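Local coordinates for protein arylsulfatase (Pseudoalteromonas sp. MB47, PDB 7AJ0) that probably hydrolyses sulfate esters of the algal polysaccharide fucoidan as an exo-acting, calcium-binding sulfatase that assembles into a hexamer, at residues A[103-107]-A[120-124]; A[139-145]-A[381-385]; A[157-162]-A[179-183]; A[174-180]-A[215-221]; A[240-245]-A[266-270]. One frame throughout, in Å; residues are numbered along the deposited sequence.

Contact 1 of 5, residues A[103-107]-A[120-124]; sequences TSSRA and LVRPI
Residues 103-107 form part of helix 102-111, and residues 120-124 run past them as an irregular loop with no helix or strand of its own. Ala107 N donates to Thr103 O at 3.0 Å, an ordinary helical turn. The closest backbone approaches put Ser104 against Val121 (CA-CA 5.0 Å) and Thr103 against Arg122 (6.0 Å). Thr103, in the m rotamer (chi1 -60°), points at the loop. Its CG2 lies 3.7 Å from both Leu120 O and Arg122 C, while OG1 packs 3.4 Å from Pro123 CD and is hydrogen-bonded to His159 O. One helical turn on, Ala107 CB meets Leu120 CB at 3.6 Å, the apolar end of the contact; Leu120 is held m,t (-58°, 170°) and also touches Pro134 and Trp135. Ser104, again m (-71°), lays OG 3.7 Å from Val121 CA. Water 1 bridges the two segments, placed 2.8 Å from Ser104 OG and donating to Val121 O at 3.1 Å. Val121 and Arg122 turn their CA-to-CB bonds away from the helix. Cys102 to Arg106 (Cys-Thr-Ser-Ser-Arg) correspond to the Cys-X-Pro/Ala-X-Arg signature of sulfatases, with serine at the third position; the cysteine, here at the calcium site, is in this family characteristically the formylglycine precursor, so the contact packs a loop against the signature helix of the active site.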
# COMPACT_ATOMS: atom_id res chain seq x y z
N THR A 103 21.93 20.24 -12.14
CA THR A 103 22.01 21.38 -13.04
C THR A 103 21.21 22.56 -12.50
O THR A 103 21.63 23.72 -12.64
CB THR A 103 21.50 20.99 -14.43
OG1 THR A 103 22.31 19.93 -14.95
CG2 THR A 103 21.55 22.18 -15.37
N SER A 104 20.06 22.30 -11.89
CA SER A 104 19.21 23.38 -11.40
C SER A 104 19.86 24.11 -10.24
O SER A 104 19.81 25.35 -10.17
CB SER A 104 17.84 22.82 -11.00
OG SER A 104 17.10 22.43 -12.14
N SER A 105 20.47 23.37 -9.31
CA SER A 105 21.12 24.00 -8.17
C SER A 105 22.37 24.77 -8.57
O SER A 105 22.66 25.83 -8.02
CB SER A 105 21.47 22.95 -7.12
OG SER A 105 20.31 22.48 -6.46
N ARG A 106 23.13 24.24 -9.53
CA ARG A 106 24.37 24.90 -9.93
C ARG A 106 24.10 26.14 -10.77
O ARG A 106 24.86 27.11 -10.69
CB ARG A 106 25.25 23.90 -10.67
CG ARG A 106 25.86 22.88 -9.73
CD ARG A 106 26.11 21.53 -10.37
NE ARG A 106 26.38 20.53 -9.34
CZ ARG A 106 27.52 20.44 -8.67
NH1 ARG A 106 28.51 21.28 -8.92
NH2 ARG A 106 27.68 19.50 -7.74
N ALA A 107 23.02 26.13 -11.56
CA ALA A 107 22.59 27.35 -12.22
C ALA A 107 22.20 28.42 -11.20
O ALA A 107 22.59 29.59 -11.33
CB ALA A 107 21.42 27.05 -13.16
N LEU A 120 17.78 26.94 -17.41
CA LEU A 120 18.82 26.00 -17.04
C LEU A 120 18.29 24.92 -16.09
O LEU A 120 18.82 24.70 -15.00
CB LEU A 120 19.99 26.75 -16.41
CG LEU A 120 20.62 27.83 -17.30
CD1 LEU A 120 21.61 28.68 -16.53
CD2 LEU A 120 21.29 27.19 -18.51
N VAL A 121 17.21 24.25 -16.51
CA VAL A 121 16.67 23.13 -15.75
C VAL A 121 17.27 21.80 -16.19
O VAL A 121 17.12 20.80 -15.47
CB VAL A 121 15.14 23.06 -15.87
CG1 VAL A 121 14.50 24.33 -15.32
CG2 VAL A 121 14.71 22.83 -17.32
N ARG A 122 17.94 21.76 -17.34
CA ARG A 122 18.59 20.57 -17.86
C ARG A 122 19.92 20.96 -18.48
O ARG A 122 20.05 22.08 -19.00
CB ARG A 122 17.73 19.86 -18.92
CG ARG A 122 16.47 19.21 -18.37
CD ARG A 122 15.57 18.70 -19.49
NE ARG A 122 14.39 18.03 -18.97
CZ ARG A 122 14.40 16.79 -18.47
NH1 ARG A 122 15.52 16.10 -18.43
NH2 ARG A 122 13.27 16.25 -18.02
N PRO A 123 20.91 20.08 -18.45
CA PRO A 123 22.19 20.39 -19.12
C PRO A 123 22.02 20.34 -20.63
O PRO A 123 21.57 19.33 -21.18
CB PRO A 123 23.14 19.30 -18.60
CG PRO A 123 22.24 18.15 -18.26
CD PRO A 123 20.94 18.76 -17.78
N ILE A 124 22.38 21.43 -21.29
CA ILE A 124 22.31 21.50 -22.75
C ILE A 124 23.58 20.88 -23.32
O ILE A 124 24.69 21.37 -23.09
CB ILE A 124 22.14 22.95 -23.23
CG1 ILE A 124 21.06 23.66 -22.41
CG2 ILE A 124 21.79 22.96 -24.71
CD1 ILE A 124 20.86 25.12 -22.79
O HOH W 1 18.50 20.07 -12.77

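Contact 2 of 5, residues A[139-145]-A[381-385]; sequences VSQGKLL and YMTSL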
# COMPACT_ATOMS: atom_id res chain seq x y z
N VAL A 139 24.12 36.28 -16.02
CA VAL A 139 25.28 37.02 -15.54
C VAL A 139 25.84 36.29 -14.33
O VAL A 139 25.25 36.34 -13.24
CB VAL A 139 24.92 38.47 -15.18
CG1 VAL A 139 26.12 39.18 -14.59
CG2 VAL A 139 24.40 39.21 -16.40
N SER A 140 26.98 35.63 -14.51
CA SER A 140 27.59 34.89 -13.42
C SER A 140 28.36 35.83 -12.50
O SER A 140 28.71 36.95 -12.87
CB SER A 140 28.54 33.82 -13.97
OG SER A 140 29.64 34.41 -14.64
N GLN A 141 28.61 35.36 -11.27
CA GLN A 141 29.42 36.15 -10.35
C GLN A 141 30.86 36.24 -10.84
O GLN A 141 31.56 37.22 -10.54
CB GLN A 141 29.37 35.57 -8.94
CG GLN A 141 29.95 34.18 -8.78
CD GLN A 141 28.88 33.10 -8.80
OE1 GLN A 141 28.30 32.82 -9.85
NE2 GLN A 141 28.61 32.50 -7.65
N GLY A 142 31.32 35.25 -11.60
CA GLY A 142 32.62 35.37 -12.24
C GLY A 142 32.71 36.62 -13.10
O GLY A 142 33.69 37.37 -13.03
N LYS A 143 31.69 36.86 -13.92
CA LYS A 143 31.71 38.01 -14.81
C LYS A 143 31.74 39.31 -14.02
O LYS A 143 32.55 40.21 -14.30
CB LYS A 143 30.49 37.98 -15.74
CG LYS A 143 30.43 39.14 -16.72
CD LYS A 143 29.28 38.98 -17.72
CE LYS A 143 29.57 37.89 -18.75
NZ LYS A 143 28.40 37.64 -19.64
N LEU A 144 30.88 39.43 -13.01
CA LEU A 144 30.75 40.70 -12.30
C LEU A 144 31.92 40.96 -11.36
O LEU A 144 32.36 42.10 -11.22
CB LEU A 144 29.43 40.72 -11.52
CG LEU A 144 28.18 40.64 -12.39
CD1 LEU A 144 26.92 40.75 -11.56
CD2 LEU A 144 28.19 41.72 -13.47
N LEU A 145 32.46 39.91 -10.74
CA LEU A 145 33.59 40.11 -9.83
C LEU A 145 34.90 40.27 -10.58
O LEU A 145 35.75 41.07 -10.18
CB LEU A 145 33.68 38.94 -8.85
CG LEU A 145 32.52 38.85 -7.84
CD1 LEU A 145 32.59 37.55 -7.06
CD2 LEU A 145 32.53 40.05 -6.91
N TYR A 381 25.17 33.56 -4.14
CA TYR A 381 25.45 34.40 -5.29
C TYR A 381 25.29 35.88 -4.94
O TYR A 381 26.20 36.68 -5.16
CB TYR A 381 24.53 34.00 -6.44
CG TYR A 381 24.49 34.93 -7.62
CD1 TYR A 381 23.70 36.07 -7.61
CD2 TYR A 381 25.22 34.65 -8.77
CE1 TYR A 381 23.65 36.92 -8.70
CE2 TYR A 381 25.17 35.49 -9.86
CZ TYR A 381 24.39 36.62 -9.82
OH TYR A 381 24.35 37.46 -10.90
N MET A 382 24.13 36.24 -4.38
CA MET A 382 23.86 37.65 -4.10
C MET A 382 24.74 38.18 -2.98
O MET A 382 25.12 39.35 -2.99
CB MET A 382 22.38 37.83 -3.75
CG MET A 382 21.85 39.23 -4.02
SD MET A 382 21.98 39.71 -5.76
CE MET A 382 20.77 38.62 -6.52
N THR A 383 25.06 37.33 -1.99
CA THR A 383 26.00 37.72 -0.95
C THR A 383 27.39 37.96 -1.54
O THR A 383 28.06 38.94 -1.19
CB THR A 383 26.05 36.65 0.13
OG1 THR A 383 24.74 36.48 0.70
CG2 THR A 383 27.03 37.02 1.23
N SER A 384 27.82 37.09 -2.45
CA SER A 384 29.11 37.28 -3.10
C SER A 384 29.16 38.61 -3.85
O SER A 384 30.17 39.32 -3.80
CB SER A 384 29.39 36.13 -4.07
OG SER A 384 29.50 34.89 -3.38
N LEU A 385 28.08 38.95 -4.56
CA LEU A 385 28.09 40.19 -5.34
C LEU A 385 28.19 41.41 -4.45
O LEU A 385 28.81 42.41 -4.84
CB LEU A 385 26.83 40.28 -6.20
CG LEU A 385 26.62 39.19 -7.25
CD1 LEU A 385 25.45 39.55 -8.15
CD2 LEU A 385 27.89 38.96 -8.06
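One direct hydrogen bond joins the two segments: Tyr381 OH donates to Val139 O at 2.7 Å, the carbonyl lying at the edge of the ring. Within 139-145, Ser140, at the N-cap of helix 141-146, accepts from Lys143 N through OG at 3.3 Å, and the same hydroxyl is bonded to Val171 O.

The apolar side-chain pair is Leu144 CD1 with Leu385 CD1, at 3.9 Å. Gln141 CB (3.8 Å from Leu385 CD2) and Leu145 CD2 (4.0 Å from Ser384 O) add van der Waals contacts, and Gln141 N lies obliquely to the ring of Tyr381, 3.7 Å from Tyr381 CE2. Gln141 NE2 donates to Tyr263 OH and Leu109 O.

The short helical segments run almost parallel, at 8°, with axes 10.4 Å apart, a spacing bridged by side chains. Helix 141-146 is thus joined to helix 377-387 inside the sulfatase domain: leucines and the tyrosine ring supply the packing, and the tyrosine hydroxyl satisfies a loop carbonyl just ahead of a capped helix.

Contact 3 of 5, residues A[157-162]-A[179-183]; sequences KWHVGE and LPSVQ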
# COMPACT_ATOMS: atom_id res chain seq x y z
N LYS A 157 33.17 20.07 -10.94
CA LYS A 157 32.00 19.73 -11.73
C LYS A 157 31.25 20.99 -12.17
O LYS A 157 31.04 21.91 -11.38
CB LYS A 157 31.07 18.82 -10.92
CG LYS A 157 29.76 18.49 -11.61
CD LYS A 157 28.81 17.76 -10.67
CE LYS A 157 27.40 17.73 -11.23
NZ LYS A 157 26.42 17.18 -10.25
N TRP A 158 30.85 21.01 -13.44
CA TRP A 158 30.06 22.11 -13.99
C TRP A 158 28.60 21.67 -14.11
O TRP A 158 27.77 22.02 -13.27
CB TRP A 158 30.61 22.53 -15.35
CG TRP A 158 29.92 23.70 -15.99
CD1 TRP A 158 29.52 23.79 -17.29
CD2 TRP A 158 29.54 24.93 -15.36
NE1 TRP A 158 28.93 25.01 -17.52
CE2 TRP A 158 28.93 25.73 -16.35
CE3 TRP A 158 29.66 25.44 -14.07
CZ2 TRP A 158 28.43 27.00 -16.08
CZ3 TRP A 158 29.17 26.71 -13.80
CH2 TRP A 158 28.56 27.47 -14.81
N HIS A 159 28.28 20.92 -15.16
CA HIS A 159 26.95 20.34 -15.33
C HIS A 159 25.88 21.41 -15.52
O HIS A 159 24.72 21.20 -15.16
CB HIS A 159 26.60 19.43 -14.15
CG HIS A 159 25.73 18.27 -14.51
ND1 HIS A 159 25.09 17.50 -13.56
CD2 HIS A 159 25.40 17.74 -15.71
CE1 HIS A 159 24.39 16.55 -14.16
NE2 HIS A 159 24.57 16.67 -15.47
N VAL A 160 26.27 22.56 -16.06
CA VAL A 160 25.31 23.61 -16.40
C VAL A 160 25.46 23.93 -17.89
O VAL A 160 25.32 25.08 -18.30
CB VAL A 160 25.50 24.88 -15.56
CG1 VAL A 160 24.25 25.76 -15.64
CG2 VAL A 160 25.82 24.52 -14.11
N GLY A 161 25.77 22.91 -18.69
CA GLY A 161 25.89 23.10 -20.12
C GLY A 161 27.30 22.94 -20.65
O GLY A 161 28.25 23.48 -20.08
N GLU A 162 27.44 22.21 -21.76
CA GLU A 162 28.74 21.94 -22.35
C GLU A 162 28.82 22.34 -23.82
O GLU A 162 29.86 22.10 -24.45
CB GLU A 162 29.09 20.45 -22.21
CG GLU A 162 28.12 19.52 -22.90
CD GLU A 162 28.36 18.06 -22.55
OE1 GLU A 162 28.80 17.78 -21.42
OE2 GLU A 162 28.11 17.19 -23.42
N LEU A 179 34.96 19.02 -14.83
CA LEU A 179 34.07 18.19 -15.62
C LEU A 179 33.01 19.04 -16.31
O LEU A 179 32.22 19.70 -15.62
CB LEU A 179 33.38 17.16 -14.74
CG LEU A 179 34.22 16.22 -13.88
CD1 LEU A 179 34.82 16.93 -12.68
CD2 LEU A 179 33.37 15.04 -13.43
N PRO A 180 32.96 19.07 -17.64
CA PRO A 180 31.80 19.70 -18.30
C PRO A 180 30.47 19.10 -17.87
O PRO A 180 29.50 19.83 -17.69
CB PRO A 180 32.08 19.48 -19.79
CG PRO A 180 33.57 19.39 -19.88
CD PRO A 180 34.02 18.71 -18.61
N SER A 181 30.41 17.79 -17.70
CA SER A 181 29.16 17.09 -17.40
C SER A 181 29.20 16.63 -15.91
O SER A 181 29.11 17.46 -15.04
CB SER A 181 28.93 15.94 -18.37
OG SER A 181 29.93 14.95 -18.25
N VAL A 182 29.39 15.33 -15.68
CA VAL A 182 29.17 14.78 -14.34
C VAL A 182 29.88 13.44 -14.24
O VAL A 182 30.18 12.81 -15.25
CB VAL A 182 27.65 14.65 -14.06
CG1 VAL A 182 26.98 13.73 -15.09
CG2 VAL A 182 27.38 14.16 -12.65
N GLN A 183 30.16 13.01 -13.01
CA GLN A 183 30.92 11.77 -12.79
C GLN A 183 30.28 10.59 -13.51
O GLN A 183 30.97 9.81 -14.19
CB GLN A 183 31.03 11.50 -11.29
CG GLN A 183 31.66 10.16 -10.91
CD GLN A 183 33.16 10.25 -10.64
OE1 GLN A 183 33.75 11.33 -10.71
NE2 GLN A 183 33.77 9.12 -10.32
O HOH W 2 27.01 20.11 -18.89
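His159 presents one face of its imidazole to Val182, whose CB sits 3.8 Å from the ring centroid and 11° off the normal, a CH-pi contact. The histidine closes Gly-Lys-Trp-His, which ends the second sulfatase signature, in the loop that follows strand 151-155; segment 179-183 is the neighbouring loop after strand 175-177. Both therefore leave the C-terminal ends of adjacent parallel strands, where alpha/beta enzymes usually build their active sites. The two segments stay in step beyond the strands: Trp158 N donates to Leu179 O at 2.9 Å and His159 N to Pro180 O at 3.0 Å. His159 has a positive phi of 65°, which marks the bend that takes the chain away from this pairing. Lys157 is extended, all t, and lies along the second loop, with CG 3.6 Å from Ser181 O and CE 3.8 Å from Val182 CG2. Its NZ makes a salt bridge with the calcium ligand Asp60, consistent with a role of this lysine at the active site, as in other sulfatases. The indole of Trp158 packs on Leu167 and Pro168, its NE1 donating to Met166 O. At the far end Glu162 CB packs 4.0 Å from Pro180 CB, and water 2 spans the gap, accepting from Gly161 N at 3.1 Å and donating to Pro180 O at 2.8 Å.

Contact 4 of 5, residues A[174-180]-A[215-221]; sequences DYFYGLP and GLIKGRK
Leu216 (m,t) forms the apolar centre, its CD2 3.8 Å from Leu179 CG and its CD1 3.8 Å from Tyr177 CE1. On the opposite sheet face Phe176 (chi1 t) sets CE2 4.2 Å from Ile217 CB, and Pro180 CG meets Ile217 CG1 at 3.5 Å. Strands 175-177 and 215-220 run antiparallel (172°, axes 4.7 Å apart). Phe176-Gly219 and Gly178-Ile217 are hydrogen-bonded pairs: Phe176 N to Gly219 O 2.8 Å, Gly219 N to Phe176 O 2.9 Å, Gly178 N to Ile217 O 3.1 Å and Ile217 N to Gly178 O 3.0 Å. Tyr175-Arg220 and Tyr177-Lys218 are non-hydrogen-bonded pairs, all four side chains on one face, both tyrosines t. The chain turns a corner at Gly178 (phi/psi 163/-151°). At the polar edge Lys221 N donates to Asp174 O (2.9 Å) and Lys221 NZ salt-bridges Asp174 OD1 (3.0 Å); Asp174 OD2 also bonds Ser146 OG, and Lys221 NZ Gly172 O. Strand 175-177 also pairs in parallel with 151-155, making this an antiparallel extension of the mixed central sulfatase sheet.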
# COMPACT_ATOMS: atom_id res chain seq x y z
N ASP A 174 37.42 33.59 -14.96
CA ASP A 174 38.74 33.70 -15.58
C ASP A 174 39.32 32.33 -15.90
O ASP A 174 40.07 32.19 -16.87
CB ASP A 174 39.70 34.46 -14.66
CG ASP A 174 39.28 35.90 -14.44
OD1 ASP A 174 38.95 36.59 -15.43
OD2 ASP A 174 39.30 36.35 -13.28
N TYR A 175 39.00 31.32 -15.10
CA TYR A 175 39.64 30.01 -15.22
C TYR A 175 38.63 28.92 -14.94
O TYR A 175 37.87 29.00 -13.98
CB TYR A 175 40.82 29.90 -14.24
CG TYR A 175 41.64 28.64 -14.39
CD1 TYR A 175 42.30 28.36 -15.57
CD2 TYR A 175 41.78 27.75 -13.33
CE1 TYR A 175 43.05 27.21 -15.72
CE2 TYR A 175 42.53 26.60 -13.46
CZ TYR A 175 43.17 26.34 -14.66
OH TYR A 175 43.92 25.20 -14.80
N PHE A 176 38.62 27.90 -15.80
CA PHE A 176 37.84 26.69 -15.57
C PHE A 176 38.75 25.47 -15.66
O PHE A 176 39.65 25.41 -16.50
CB PHE A 176 36.70 26.53 -16.58
CG PHE A 176 36.05 25.18 -16.53
CD1 PHE A 176 35.45 24.72 -15.36
CD2 PHE A 176 36.03 24.36 -17.64
CE1 PHE A 176 34.85 23.48 -15.31
CE2 PHE A 176 35.42 23.11 -17.60
CZ PHE A 176 34.83 22.68 -16.42
N TYR A 177 38.51 24.50 -14.78
CA TYR A 177 39.22 23.23 -14.82
C TYR A 177 38.33 22.20 -14.15
O TYR A 177 38.17 22.23 -12.93
CB TYR A 177 40.57 23.33 -14.12
CG TYR A 177 41.43 22.09 -14.28
CD1 TYR A 177 41.08 20.90 -13.65
CD2 TYR A 177 42.58 22.11 -15.06
CE1 TYR A 177 41.85 19.77 -13.80
CE2 TYR A 177 43.36 20.97 -15.21
CZ TYR A 177 42.99 19.81 -14.57
OH TYR A 177 43.75 18.68 -14.71
N GLY A 178 37.76 21.29 -14.93
CA GLY A 178 36.97 20.23 -14.33
C GLY A 178 36.08 19.54 -15.34
O GLY A 178 36.39 19.48 -16.53
N LEU A 179 34.96 19.02 -14.83
CA LEU A 179 34.07 18.19 -15.62
C LEU A 179 33.01 19.04 -16.31
O LEU A 179 32.22 19.70 -15.62
CB LEU A 179 33.38 17.16 -14.74
CG LEU A 179 34.22 16.22 -13.88
CD1 LEU A 179 34.82 16.93 -12.68
CD2 LEU A 179 33.37 15.04 -13.43
N PRO A 180 32.96 19.07 -17.64
CA PRO A 180 31.80 19.70 -18.30
C PRO A 180 30.47 19.10 -17.87
O PRO A 180 29.50 19.83 -17.69
CB PRO A 180 32.08 19.48 -19.79
CG PRO A 180 33.57 19.39 -19.88
CD PRO A 180 34.02 18.71 -18.61
N GLY A 215 37.77 13.67 -20.80
CA GLY A 215 38.43 13.87 -19.52
C GLY A 215 38.11 15.24 -18.96
O GLY A 215 37.10 15.85 -19.30
N LEU A 216 39.00 15.71 -18.08
CA LEU A 216 38.86 17.03 -17.49
C LEU A 216 39.28 18.09 -18.51
O LEU A 216 40.31 17.95 -19.17
CB LEU A 216 39.68 17.15 -16.22
CG LEU A 216 39.35 16.10 -15.15
CD1 LEU A 216 40.16 16.33 -13.89
CD2 LEU A 216 37.87 16.11 -14.84
N ILE A 217 38.48 19.14 -18.62
CA ILE A 217 38.69 20.20 -19.60
C ILE A 217 39.25 21.43 -18.89
O ILE A 217 38.77 21.81 -17.81
CB ILE A 217 37.39 20.54 -20.35
CG1 ILE A 217 36.88 19.30 -21.09
CG2 ILE A 217 37.61 21.69 -21.32
CD1 ILE A 217 37.87 18.71 -22.07
N LYS A 218 40.25 22.05 -19.50
CA LYS A 218 40.93 23.22 -18.96
C LYS A 218 40.68 24.39 -19.90
O LYS A 218 40.78 24.24 -21.12
CB LYS A 218 42.42 22.94 -18.82
CG LYS A 218 43.27 24.10 -18.32
CD LYS A 218 44.74 23.79 -18.59
CE LYS A 218 45.64 24.21 -17.45
NZ LYS A 218 47.01 23.65 -17.63
N GLY A 219 40.34 25.54 -19.33
CA GLY A 219 40.03 26.71 -20.14
C GLY A 219 40.27 28.02 -19.44
O GLY A 219 39.96 28.17 -18.25
N ARG A 220 40.82 28.99 -20.17
CA ARG A 220 41.03 30.34 -19.66
C ARG A 220 40.17 31.32 -20.46
O ARG A 220 39.92 31.12 -21.65
CB ARG A 220 42.50 30.76 -19.76
CG ARG A 220 43.46 29.82 -19.06
CD ARG A 220 44.86 30.40 -19.00
NE ARG A 220 45.76 29.51 -18.27
CZ ARG A 220 45.80 29.40 -16.94
NH1 ARG A 220 44.98 30.12 -16.19
NH2 ARG A 220 46.66 28.57 -16.37
N LYS A 221 39.72 32.37 -19.78
CA LYS A 221 38.98 33.43 -20.45
C LYS A 221 39.76 33.92 -21.66
O LYS A 221 40.92 34.32 -21.55
CB LYS A 221 38.74 34.58 -19.47
CG LYS A 221 37.93 35.73 -20.03
CD LYS A 221 37.65 36.79 -18.97
CE LYS A 221 36.58 36.33 -17.98
NZ LYS A 221 36.39 37.30 -16.87

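Contact 5 of 5, residues A[240-245]-A[266-270]; sequences IDQVLR and HSFSK
Segment 240-245 opens helix 240-258, with Leu244 N bonded to Ile240 O and Arg245 N to Asp241 O, both at 3.1 Å; this first turn packs on the end of strand 262-267 of the central sheet and the loop after it, where the Lys270 backbone bonds to the calcium ligand Asp60. Asp241 CA and Phe268 CA make the closest backbone approach, 6.5 Å. Asp241, chi1 -89°, points at the loop and supplies most of the bonding. Its OD2 accepts from Lys270 N at 3.3 Å and makes a salt bridge with Lys270 NZ at 3.0 Å, the lysine curling back through m,t,t,p. Asp241 OD1 takes a weak bond from Ser269 N, also 3.3 Å, and lies 3.6 Å from Phe268 CD1. Water 3 donates to Asp241 OD1 (2.7 Å) and Asp241 O (3.0 Å) and lies 2.8 Å from His266 NE2; water 4 accepts from Asp241 N and Lys270 NZ, each at 3.1 Å. Leu244 (m,t) places CB 4.1 Å from His266 CE1, and Ile240 CG2 is 4.2 Å from Ser269 CB. His266 ND1 bonds Ser248 OG. One buried carboxylate thus receives two successive amides and the ammonium of Lys270, balancing a buried charge.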
# COMPACT_ATOMS: atom_id res chain seq x y z
N ILE A 240 40.49 11.89 -9.65
CA ILE A 240 39.85 13.09 -10.17
C ILE A 240 39.83 14.21 -9.14
O ILE A 240 40.13 15.36 -9.45
CB ILE A 240 38.43 12.74 -10.67
CG1 ILE A 240 37.86 13.86 -11.54
CG2 ILE A 240 37.49 12.45 -9.50
CD1 ILE A 240 36.58 13.48 -12.25
N ASP A 241 39.48 13.89 -7.89
CA ASP A 241 39.39 14.92 -6.86
C ASP A 241 40.75 15.31 -6.29
O ASP A 241 40.87 16.39 -5.69
CB ASP A 241 38.46 14.46 -5.74
CG ASP A 241 37.01 14.85 -5.99
OD1 ASP A 241 36.73 16.06 -6.05
OD2 ASP A 241 36.17 13.94 -6.14
N GLN A 242 41.77 14.48 -6.47
CA GLN A 242 43.13 14.90 -6.14
C GLN A 242 43.66 15.89 -7.17
O GLN A 242 44.37 16.84 -6.82
CB GLN A 242 44.05 13.68 -6.05
CG GLN A 242 43.65 12.66 -5.00
CD GLN A 242 43.69 13.22 -3.59
OE1 GLN A 242 44.73 13.69 -3.13
NE2 GLN A 242 42.55 13.18 -2.90
N VAL A 243 43.31 15.68 -8.44
CA VAL A 243 43.73 16.60 -9.49
C VAL A 243 43.04 17.95 -9.32
O VAL A 243 43.67 19.00 -9.49
CB VAL A 243 43.45 15.99 -10.87
CG1 VAL A 243 43.71 17.01 -11.97
CG2 VAL A 243 44.30 14.75 -11.08
N LEU A 244 41.75 17.94 -9.00
CA LEU A 244 41.03 19.19 -8.76
C LEU A 244 41.62 19.93 -7.57
O LEU A 244 41.80 21.15 -7.61
CB LEU A 244 39.55 18.91 -8.54
CG LEU A 244 38.80 18.29 -9.72
CD1 LEU A 244 37.40 17.88 -9.29
CD2 LEU A 244 38.73 19.26 -10.89
N ARG A 245 41.92 19.20 -6.50
CA ARG A 245 42.57 19.81 -5.34
C ARG A 245 43.86 20.50 -5.74
O ARG A 245 44.11 21.65 -5.36
CB ARG A 245 42.82 18.74 -4.27
CG ARG A 245 43.39 19.25 -2.95
CD ARG A 245 44.92 19.39 -2.97
NE ARG A 245 45.58 18.32 -3.71
CZ ARG A 245 45.67 17.06 -3.31
NH1 ARG A 245 45.12 16.68 -2.16
NH2 ARG A 245 46.29 16.17 -4.06
N HIS A 266 35.08 25.60 -5.63
CA HIS A 266 35.66 24.27 -5.70
C HIS A 266 34.52 23.26 -5.68
O HIS A 266 33.91 23.03 -4.63
CB HIS A 266 36.64 24.02 -4.56
CG HIS A 266 37.38 22.73 -4.68
ND1 HIS A 266 38.57 22.61 -5.36
CD2 HIS A 266 37.08 21.49 -4.23
CE1 HIS A 266 38.98 21.36 -5.31
NE2 HIS A 266 38.10 20.66 -4.62
N SER A 267 34.24 22.66 -6.83
CA SER A 267 33.07 21.81 -7.03
C SER A 267 33.52 20.36 -7.09
O SER A 267 33.86 19.84 -8.15
CB SER A 267 32.33 22.24 -8.31
OG SER A 267 31.25 21.38 -8.62
N PHE A 268 33.52 19.70 -5.93
CA PHE A 268 33.90 18.30 -5.87
C PHE A 268 33.11 17.48 -6.88
O PHE A 268 31.93 17.75 -7.13
CB PHE A 268 33.65 17.72 -4.47
CG PHE A 268 34.50 18.31 -3.39
CD1 PHE A 268 35.74 17.79 -3.10
CD2 PHE A 268 34.03 19.37 -2.64
CE1 PHE A 268 36.52 18.33 -2.10
CE2 PHE A 268 34.80 19.91 -1.63
CZ PHE A 268 36.04 19.39 -1.36
N SER A 269 33.75 16.47 -7.45
CA SER A 269 33.01 15.45 -8.18
C SER A 269 32.26 14.53 -7.21
O SER A 269 31.14 14.11 -7.48
CB SER A 269 33.94 14.63 -9.07
OG SER A 269 33.23 13.56 -9.67
N LYS A 270 32.88 14.21 -6.08
CA LYS A 270 32.22 13.42 -5.06
C LYS A 270 31.08 14.22 -4.44
O LYS A 270 31.12 15.45 -4.40
CB LYS A 270 33.22 13.00 -3.99
CG LYS A 270 34.21 11.96 -4.48
CD LYS A 270 35.50 11.98 -3.66
CE LYS A 270 36.47 10.91 -4.14
NZ LYS A 270 36.80 11.05 -5.59
O HOH W 3 38.40 17.94 -5.16
O HOH W 4 39.82 11.32 -6.26

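In the fold
Contacts 1, 3 and 5 meet near the calcium, which Asp60, Asp61, Cys102, Asp325 and Asn326 bind: the side chains of Lys157, Thr103 and Ser267 lie about 4, 8 and 8 Å from the ion. Thr103 OG1 to His159 O (2.7 Å) links contacts 1 and 3, Arg106 NH1 to Ser267 OG (2.8 Å) links 1 and 5, and Lys157 O to Ser267 OG (2.8 Å) links 3 and 5. Contact 4 shares Leu179 and Pro180 with contact 3 and packs on contact 5, with Leu216 CD2 3.9 Å from Ile240 CD1. Contact 2 touches none of the others; its centre is about 17 Å from that of contact 1, and its long sequence span encloses contacts 3, 4 and 5.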